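Local coordinates for protein amidase, hydantoinase/carbamoylase family (PDB 5I4M) that probably hydrolyses N-carbamoyl-L-amino acids, as a two-zinc amidase of the peptidase M20 family, at residues 237-242 against 336-341; 287-292 against 301-306. One frame throughout, in Å; residues are numbered along the deposited sequence. Where two conformers were deposited one is given.

Contact 1 of 2, residues 237-242 against 336-341; sequences YEITFT and LDTALE
Phe241 and Leu336 meet at about a right angle, the methyl CD1 of Leu336 lying over one face of the Phe241 ring, 3.9 Å from its centroid in a CH-pi contact. The in-plane rim of the same ring faces oxygen: Thr338 OG1 is 3.3 Å from Phe241 CE1, where the slightly positive ring hydrogens suit it. With OG1 anti to its carbonyl carbon (chi1 -56°), Thr338 presents its hydroxyl to the ring edge; its beta branching also suits a strand. Next along this face, Leu340 lies beside Ile239, its CG 3.9 Å from Ile239 CG1, while Leu340 CD2 reaches Tyr237 CD2. The strands are antiparallel, with three hydrogen-bonded pairs from Glu238–Glu341 to Thr242–Asp337, and belong to the sheet of the M20 dimerisation domain. Helix 313-334 covers the face of Phe241 and Leu340, and there Tyr237 OH is hydrogen-bonded to Asp320. The other face carries Glu238, Thr240, Thr242, Asp337 and Glu341, with Ala339 among them. Glu341 has CG anti to the backbone N (chi1 -178°) and stays extended beyond it, carrying OE2 to 2.7 Å from a water that also reaches Glu238 OE2. This may ease the like charges, although Glu238 OE1 is salt-bridged to Arg295 of the second subunit.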
ATOM      1  N   TYR A 237       3.680  -6.096  16.215  1.00  9.51           N
ATOM      2  CA  TYR A 237       2.925  -4.886  16.514  1.00  8.15           C
ATOM      3  C   TYR A 237       2.157  -4.430  15.285  1.00  5.91           C
ATOM      4  O   TYR A 237       2.545  -4.712  14.150  1.00  6.97           O
ATOM      5  CB  TYR A 237       3.837  -3.727  16.948  1.00  7.81           C
ATOM      6  CG  TYR A 237       4.771  -4.058  18.072  1.00  6.59           C
ATOM      7  CD1 TYR A 237       5.942  -4.776  17.842  1.00  8.85           C
ATOM      8  CD2 TYR A 237       4.500  -3.640  19.365  1.00  9.20           C
ATOM      9  CE1 TYR A 237       6.804  -5.080  18.872  1.00  7.59           C
ATOM     10  CE2 TYR A 237       5.368  -3.933  20.405  1.00  9.24           C
ATOM     11  CZ  TYR A 237       6.516  -4.653  20.147  1.00  8.87           C
ATOM     12  OH  TYR A 237       7.381  -4.954  21.176  1.00  9.94           O
ATOM     13  N   GLU A 238       1.080  -3.686  15.542  1.00  6.51           N
ATOM     14  CA  GLU A 238       0.365  -2.908  14.543  1.00  7.98           C
ATOM     15  C   GLU A 238       0.334  -1.459  15.007  1.00  7.35           C
ATOM     16  O   GLU A 238      -0.035  -1.177  16.154  1.00  9.37           O
ATOM     17  CB  GLU A 238      -1.060  -3.439  14.336  1.00  8.67           C
ATOM     18  CG  GLU A 238      -1.099  -4.800  13.629  1.00 10.74           C
ATOM     19  CD  GLU A 238      -2.507  -5.338  13.399  1.00 15.67           C
ATOM     20  OE1 GLU A 238      -2.633  -6.380  12.715  1.00 13.05           O
ATOM     21  OE2 GLU A 238      -3.482  -4.724  13.883  1.00 11.61           O
ATOM     22  N   ILE A 239       0.735  -0.545  14.132  1.00  6.59           N
ATOM     23  CA  ILE A 239       0.787   0.874  14.466  1.00  6.19           C
ATOM     24  C   ILE A 239       0.040   1.639  13.387  1.00 11.64           C
ATOM     25  O   ILE A 239       0.283   1.429  12.194  1.00  8.95           O
ATOM     26  CB  ILE A 239       2.235   1.385  14.573  1.00  6.74           C
ATOM     27  CG1 ILE A 239       2.963   0.672  15.710  1.00  9.56           C
ATOM     28  CG2 ILE A 239       2.241   2.889  14.834  1.00  8.04           C
ATOM     29  CD1 ILE A 239       4.460   0.964  15.764  1.00 11.81           C
ATOM     30  N   THR A 240      -0.872   2.514  13.798  1.00  7.18           N
ATOM     31  CA  THR A 240      -1.461   3.479  12.878  1.00  8.40           C
ATOM     32  C   THR A 240      -1.079   4.873  13.356  1.00  8.98           C
ATOM     33  O   THR A 240      -1.329   5.221  14.515  1.00 10.70           O
ATOM     34  CB  THR A 240      -2.984   3.330  12.800  1.00 10.68           C
ATOM     35  OG1 THR A 240      -3.317   2.039  12.272  1.00 12.10           O
ATOM     36  CG2 THR A 240      -3.576   4.405  11.891  1.00  8.62           C
ATOM     37  N   PHE A 241      -0.428   5.640  12.484  1.00  8.02           N
ATOM     38  CA  PHE A 241      -0.229   7.069  12.690  1.00  6.70           C
ATOM     39  C   PHE A 241      -1.354   7.822  11.994  1.00  8.86           C
ATOM     40  O   PHE A 241      -1.674   7.532  10.838  1.00  9.25           O
ATOM     41  CB  PHE A 241       1.097   7.543  12.091  1.00  6.69           C
ATOM     42  CG  PHE A 241       2.299   7.307  12.953  1.00  9.25           C
ATOM     43  CD1 PHE A 241       2.225   7.406  14.327  1.00 12.23           C
ATOM     44  CD2 PHE A 241       3.524   7.034  12.368  1.00  6.78           C
ATOM     45  CE1 PHE A 241       3.359   7.210  15.116  1.00 10.27           C
ATOM     46  CE2 PHE A 241       4.650   6.836  13.141  1.00 13.66           C
ATOM     47  CZ  PHE A 241       4.563   6.924  14.523  1.00 14.19           C
ATOM     48  N   THR A 242      -1.921   8.812  12.673  1.00  8.56           N
ATOM     49  CA  THR A 242      -2.889   9.704  12.044  1.00  7.77           C
ATOM     50  C   THR A 242      -2.353  11.129  12.084  1.00 11.42           C
ATOM     51  O   THR A 242      -2.027  11.646  13.159  1.00 11.32           O
ATOM     52  CB  THR A 242      -4.250   9.617  12.725  1.00  9.52           C
ATOM     53  OG1 THR A 242      -4.707   8.255  12.706  1.00  8.66           O
ATOM     54  CG2 THR A 242      -5.254  10.494  11.974  1.00 11.92           C
ATOM     55  N   LEU A 336       1.599  13.652  15.305  1.00 14.04           N
ATOM     56  CA  LEU A 336       0.748  12.544  14.906  1.00 10.65           C
ATOM     57  C   LEU A 336       0.072  11.937  16.129  1.00 12.34           C
ATOM     58  O   LEU A 336       0.631  11.943  17.228  1.00 12.15           O
ATOM     59  CB  LEU A 336       1.574  11.475  14.186  1.00  7.94           C
ATOM     60  CG  LEU A 336       2.382  11.940  12.977  1.00 10.99           C
ATOM     61  CD1 LEU A 336       3.305  10.819  12.481  1.00  7.57           C
ATOM     62  CD2 LEU A 336       1.448  12.389  11.853  1.00 10.59           C
ATOM     63  N   ASP A 337      -1.146  11.420  15.927  1.00  9.39           N
ATOM     64  CA  ASP A 337      -1.792  10.544  16.897  1.00 13.33           C
ATOM     65  C   ASP A 337      -1.316   9.116  16.649  1.00 14.12           C
ATOM     66  O   ASP A 337      -1.122   8.714  15.501  1.00 13.40           O
ATOM     67  CB  ASP A 337      -3.317  10.613  16.775  1.00 14.64           C
ATOM     68  CG  ASP A 337      -3.878  11.966  17.178  1.00 28.81           C
ATOM     69  OD1 ASP A 337      -3.233  12.664  17.987  1.00 30.14           O
ATOM     70  OD2 ASP A 337      -4.965  12.331  16.681  1.00 35.67           O
ATOM     71  N   THR A 338      -1.128   8.350  17.725  1.00 12.21           N
ATOM     72  CA  THR A 338      -0.565   7.007  17.620  1.00 10.39           C
ATOM     73  C   THR A 338      -1.519   5.981  18.195  1.00 11.81           C
ATOM     74  O   THR A 338      -1.973   6.120  19.336  1.00 14.23           O
ATOM     75  CB  THR A 338       0.768   6.890  18.352  1.00 12.97           C
ATOM     76  OG1 THR A 338       1.670   7.878  17.851  1.00 17.06           O
ATOM     77  CG2 THR A 338       1.360   5.505  18.128  1.00 12.61           C
ATOM     78  N   ALA A 339      -1.794   4.940  17.416  1.00 10.09           N
ATOM     79  CA  ALA A 339      -2.465   3.743  17.907  1.00 10.58           C
ATOM     80  C   ALA A 339      -1.456   2.613  17.774  1.00 13.22           C
ATOM     81  O   ALA A 339      -1.114   2.218  16.659  1.00 12.18           O
ATOM     82  CB  ALA A 339      -3.733   3.450  17.111  1.00 12.09           C
ATOM     83  N   LEU A 340      -0.941   2.123  18.895  1.00 10.51           N
ATOM     84  CA  LEU A 340       0.075   1.078  18.877  1.00 12.23           C
ATOM     85  C   LEU A 340      -0.446  -0.103  19.679  1.00 14.07           C
ATOM     86  O   LEU A 340      -0.844   0.061  20.839  1.00 12.19           O
ATOM     87  CB  LEU A 340       1.405   1.581  19.460  1.00 11.68           C
ATOM     88  CG  LEU A 340       2.575   0.596  19.540  1.00 12.30           C
ATOM     89  CD1 LEU A 340       3.886   1.351  19.561  1.00 13.38           C
ATOM     90  CD2 LEU A 340       2.501  -0.306  20.791  1.00 11.66           C
ATOM     91  N   GLU A 341      -0.416  -1.289  19.076  1.00  7.54           N
ATOM     92  CA  GLU A 341      -0.841  -2.510  19.748  1.00 11.24           C
ATOM     93  C   GLU A 341       0.199  -3.586  19.516  1.00 13.15           C
ATOM     94  O   GLU A 341       0.573  -3.845  18.372  1.00 10.58           O
ATOM     95  CB  GLU A 341      -2.202  -3.011  19.243  1.00  9.77           C
ATOM     96  CG  GLU A 341      -2.676  -4.259  19.992  1.00 12.98           C
ATOM     97  CD  GLU A 341      -4.034  -4.778  19.533  1.00 24.83           C
ATOM     98  OE1 GLU A 341      -4.619  -5.609  20.260  1.00 25.06           O
ATOM     99  OE2 GLU A 341      -4.514  -4.373  18.451  1.00 19.43           O
TER
HETATM  100  O   HOH W   1      -4.143  -3.083  16.118  1.00 16.36           O

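Contact 2 of 2, residues 287-292 against 301-306; sequences MMQVHP and RVFFTV
Met287 runs fully extended past Phe303 and sets its sulfur at the ring edge, SD lying in the ring plane 5.4 Å from the centroid of the Phe303 ring, a Met-aromatic contact suited to a long flexible thioether. Its backbone N gives Thr305 OG1 a weak hydrogen bond, and Thr305 N returns a firmer one to Met287 O at 3.0 Å. Met288 points to the face carrying Val302 and Phe304, where CG packs 3.6 Å from Val302 CG1; the bend at chi3 (-73°) brings CE back to Phe304 CB. Gln289 lies alongside Phe303, its amide 51° from the ring plane and OE1 3.4 Å from Phe303 CD1. These strands form the beta hairpin 282-291/297-310, part of the M20 dimerisation domain, and Asn293 OD1 of the second subunit accepts a hydrogen bond from Met288 N. Val290 pairs with Val302, two beta-branched residues suited to strands, on the face packed against helix 259-276. In the conformers described, one of two deposited for each residue, Arg301 reaches over the imidazole of His291 with NH2 above the ring centre, the guanidinium and ring planes 30° apart; this arrangement is tentative. His291 N donates to Arg301 O at 2.8 Å.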
ATOM      1  N   MET A 287       4.876  -4.641   6.368  1.00  8.07           N
ATOM      2  CA  MET A 287       3.556  -4.315   5.841  1.00  7.97           C
ATOM      3  C   MET A 287       3.249  -2.856   6.139  1.00  9.61           C
ATOM      4  O   MET A 287       3.449  -2.394   7.266  1.00  6.72           O
ATOM      5  CB  MET A 287       2.485  -5.235   6.448  1.00  6.92           C
ATOM      6  CG  MET A 287       1.073  -4.966   5.935  1.00  8.40           C
ATOM      7  SD  MET A 287      -0.095  -6.012   6.802  1.00 11.73           S
ATOM      8  CE  MET A 287      -1.635  -5.490   6.040  1.00  9.97           C
ATOM      9  N   MET A 288       2.764  -2.138   5.130  1.00  7.59           N
ATOM     10  CA  MET A 288       2.468  -0.719   5.265  1.00  7.28           C
ATOM     11  C   MET A 288       1.315  -0.387   4.334  1.00  9.38           C
ATOM     12  O   MET A 288       1.301  -0.831   3.185  1.00 12.14           O
ATOM     13  CB  MET A 288       3.688   0.153   4.921  1.00  5.67           C
ATOM     14  CG  MET A 288       3.419   1.643   5.124  1.00 11.73           C
ATOM     15  SD  MET A 288       4.871   2.705   4.961  1.00 13.55           S
ATOM     16  CE  MET A 288       5.733   2.304   6.484  1.00 13.09           C
ATOM     17  N   GLN A 289       0.352   0.392   4.831  1.00  7.04           N
ATOM     18  CA  GLN A 289      -0.795   0.848   4.040  1.00  7.83           C
ATOM     19  C   GLN A 289      -0.915   2.356   4.215  1.00 10.31           C
ATOM     20  O   GLN A 289      -1.135   2.829   5.332  1.00  9.51           O
ATOM     21  CB  GLN A 289      -2.105   0.172   4.479  1.00 13.98           C
ATOM     22  CG  GLN A 289      -2.181  -1.366   4.327  1.00 17.55           C
ATOM     23  CD  GLN A 289      -3.398  -1.982   5.048  1.00 21.09           C
ATOM     24  OE1 GLN A 289      -3.801  -1.518   6.108  1.00 25.00           O
ATOM     25  NE2 GLN A 289      -3.984  -3.022   4.461  1.00 25.93           N
ATOM     26  N   VAL A 290      -0.777   3.108   3.126  1.00 10.43           N
ATOM     27  CA  VAL A 290      -0.786   4.570   3.164  1.00 10.34           C
ATOM     28  C   VAL A 290      -2.154   5.075   2.729  1.00  8.76           C
ATOM     29  O   VAL A 290      -2.744   4.539   1.784  1.00  7.94           O
ATOM     30  CB  VAL A 290       0.322   5.139   2.256  1.00 10.19           C
ATOM     31  CG1 VAL A 290       0.311   6.677   2.246  1.00 10.65           C
ATOM     32  CG2 VAL A 290       1.691   4.580   2.671  1.00 10.79           C
ATOM     33  N   HIS A 291      -2.667   6.114   3.411  1.00  9.74           N
ATOM     34  CA  HIS A 291      -3.952   6.711   3.066  0.50  9.32           C
ATOM     35  C   HIS A 291      -3.797   8.222   2.923  1.00  7.44           C
ATOM     36  O   HIS A 291      -3.198   8.867   3.799  1.00  7.66           O
ATOM     37  CB  HIS A 291      -5.001   6.363   4.137  0.50  9.42           C
ATOM     38  CG  HIS A 291      -5.096   4.895   4.440  0.50 11.72           C
ATOM     39  ND1 HIS A 291      -5.905   4.036   3.728  0.50 15.93           N
ATOM     40  CD2 HIS A 291      -4.480   4.137   5.380  0.50 12.91           C
ATOM     41  CE1 HIS A 291      -5.781   2.811   4.211  0.50 12.18           C
ATOM     42  NE2 HIS A 291      -4.927   2.847   5.219  0.50 12.74           N
ATOM     43  N   PRO A 292      -4.343   8.836   1.858  1.00  9.38           N
ATOM     44  CA  PRO A 292      -5.116   8.185   0.795  1.00  7.64           C
ATOM     45  C   PRO A 292      -4.256   7.588  -0.312  1.00  7.74           C
ATOM     46  O   PRO A 292      -4.805   7.032  -1.257  1.00 10.39           O
ATOM     47  CB  PRO A 292      -5.984   9.329   0.251  1.00  6.58           C
ATOM     48  CG  PRO A 292      -5.128  10.544   0.433  1.00  8.07           C
ATOM     49  CD  PRO A 292      -4.398  10.307   1.755  1.00  7.09           C
ATOM     50  N   ARG A 301      -2.914   9.169   7.066  1.00  8.79           N
ATOM     51  CA  ARG A 301      -3.002   7.984   7.913  0.57 10.31           C
ATOM     52  C   ARG A 301      -2.103   6.901   7.337  1.00  8.49           C
ATOM     53  O   ARG A 301      -2.142   6.641   6.134  1.00 10.90           O
ATOM     54  CB  ARG A 301      -4.451   7.484   8.012  0.57 11.54           C
ATOM     55  CG  ARG A 301      -4.674   6.424   9.080  0.57 15.23           C
ATOM     56  CD  ARG A 301      -6.146   6.016   9.193  0.57 17.40           C
ATOM     57  NE  ARG A 301      -6.593   5.169   8.085  0.57 21.89           N
ATOM     58  CZ  ARG A 301      -7.461   5.547   7.147  0.57 23.90           C
ATOM     59  NH1 ARG A 301      -7.992   6.763   7.169  0.57 22.81           N
ATOM     60  NH2 ARG A 301      -7.801   4.700   6.181  0.57 24.97           N
ATOM     61  N   VAL A 302      -1.286   6.276   8.180  1.00  8.72           N
ATOM     62  CA  VAL A 302      -0.470   5.155   7.718  1.00  6.73           C
ATOM     63  C   VAL A 302      -0.545   4.046   8.757  1.00  9.86           C
ATOM     64  O   VAL A 302      -0.291   4.276   9.947  1.00  8.68           O
ATOM     65  CB  VAL A 302       0.997   5.546   7.446  1.00  9.92           C
ATOM     66  CG1 VAL A 302       1.797   4.296   7.025  1.00  7.25           C
ATOM     67  CG2 VAL A 302       1.079   6.626   6.356  1.00 10.59           C
ATOM     68  N   PHE A 303      -0.906   2.852   8.302  1.00  8.00           N
ATOM     69  CA  PHE A 303      -0.862   1.631   9.099  1.00  8.76           C
ATOM     70  C   PHE A 303       0.401   0.867   8.735  1.00  9.57           C
ATOM     71  O   PHE A 303       0.749   0.770   7.553  1.00  6.37           O
ATOM     72  CB  PHE A 303      -2.098   0.769   8.811  1.00 10.54           C
ATOM     73  CG  PHE A 303      -2.012  -0.647   9.337  1.00  7.26           C
ATOM     74  CD1 PHE A 303      -1.452  -1.660   8.563  1.00 10.63           C
ATOM     75  CD2 PHE A 303      -2.519  -0.965  10.586  1.00  9.09           C
ATOM     76  CE1 PHE A 303      -1.376  -2.972   9.043  1.00 13.59           C
ATOM     77  CE2 PHE A 303      -2.461  -2.272  11.068  1.00 11.72           C
ATOM     78  CZ  PHE A 303      -1.887  -3.274  10.293  1.00 12.26           C
ATOM     79  N   PHE A 304       1.085   0.315   9.739  1.00  9.74           N
ATOM     80  CA  PHE A 304       2.232  -0.535   9.430  1.00 10.77           C
ATOM     81  C   PHE A 304       2.479  -1.500  10.583  1.00  7.66           C
ATOM     82  O   PHE A 304       1.939  -1.344  11.685  1.00  9.13           O
ATOM     83  CB  PHE A 304       3.487   0.286   9.106  1.00  8.69           C
ATOM     84  CG  PHE A 304       3.951   1.169  10.231  1.00  8.59           C
ATOM     85  CD1 PHE A 304       3.367   2.407  10.444  1.00  9.95           C
ATOM     86  CD2 PHE A 304       4.969   0.761  11.060  1.00  8.32           C
ATOM     87  CE1 PHE A 304       3.795   3.223  11.481  1.00  9.29           C
ATOM     88  CE2 PHE A 304       5.399   1.569  12.098  1.00  9.65           C
ATOM     89  CZ  PHE A 304       4.806   2.799  12.306  1.00 13.24           C
ATOM     90  N   THR A 305       3.299  -2.511  10.303  1.00  7.03           N
ATOM     91  CA  THR A 305       3.588  -3.579  11.249  1.00  8.56           C
ATOM     92  C   THR A 305       5.036  -3.513  11.703  1.00  9.34           C
ATOM     93  O   THR A 305       5.909  -2.997  10.996  1.00  9.64           O
ATOM     94  CB  THR A 305       3.315  -4.959  10.635  1.00  6.91           C
ATOM     95  OG1 THR A 305       4.145  -5.149   9.478  1.00  9.82           O
ATOM     96  CG2 THR A 305       1.853  -5.074  10.229  1.00  7.19           C
ATOM     97  N   VAL A 306       5.285  -4.040  12.895  1.00  7.22           N
ATOM     98  CA  VAL A 306       6.644  -4.206  13.388  1.00  8.16           C
ATOM     99  C   VAL A 306       6.814  -5.645  13.829  1.00  6.56           C
ATOM    100  O   VAL A 306       5.913  -6.228  14.441  1.00  5.74           O
ATOM    101  CB  VAL A 306       6.968  -3.235  14.536  1.00  8.04           C
ATOM    102  CG1 VAL A 306       8.393  -3.457  15.028  1.00  6.29           C
ATOM    103  CG2 VAL A 306       6.798  -1.823  14.057  1.00  6.28           C
TER

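From the N terminus, strand 225-242 supplies the first partner of contact 1. The chain then runs through helix 259-276 and turns in the short hairpin loop that contact 2 closes. Helix 313-334 follows, and strand 337-350 returns beside 237-242 to close contact 1, so contact 2 is nested within the larger loop of contact 1. The two are neighbours in one sheet, their centres about 9 Å apart, because 237-242 pairs with 301-306 through probable bonds Ile239 O to Phe304 N and Tyr237 N to Val306 O. The strand order is therefore 287-292, 301-306, 237-242, 336-341, with both helices packed on the face carrying Phe304 and Phe241.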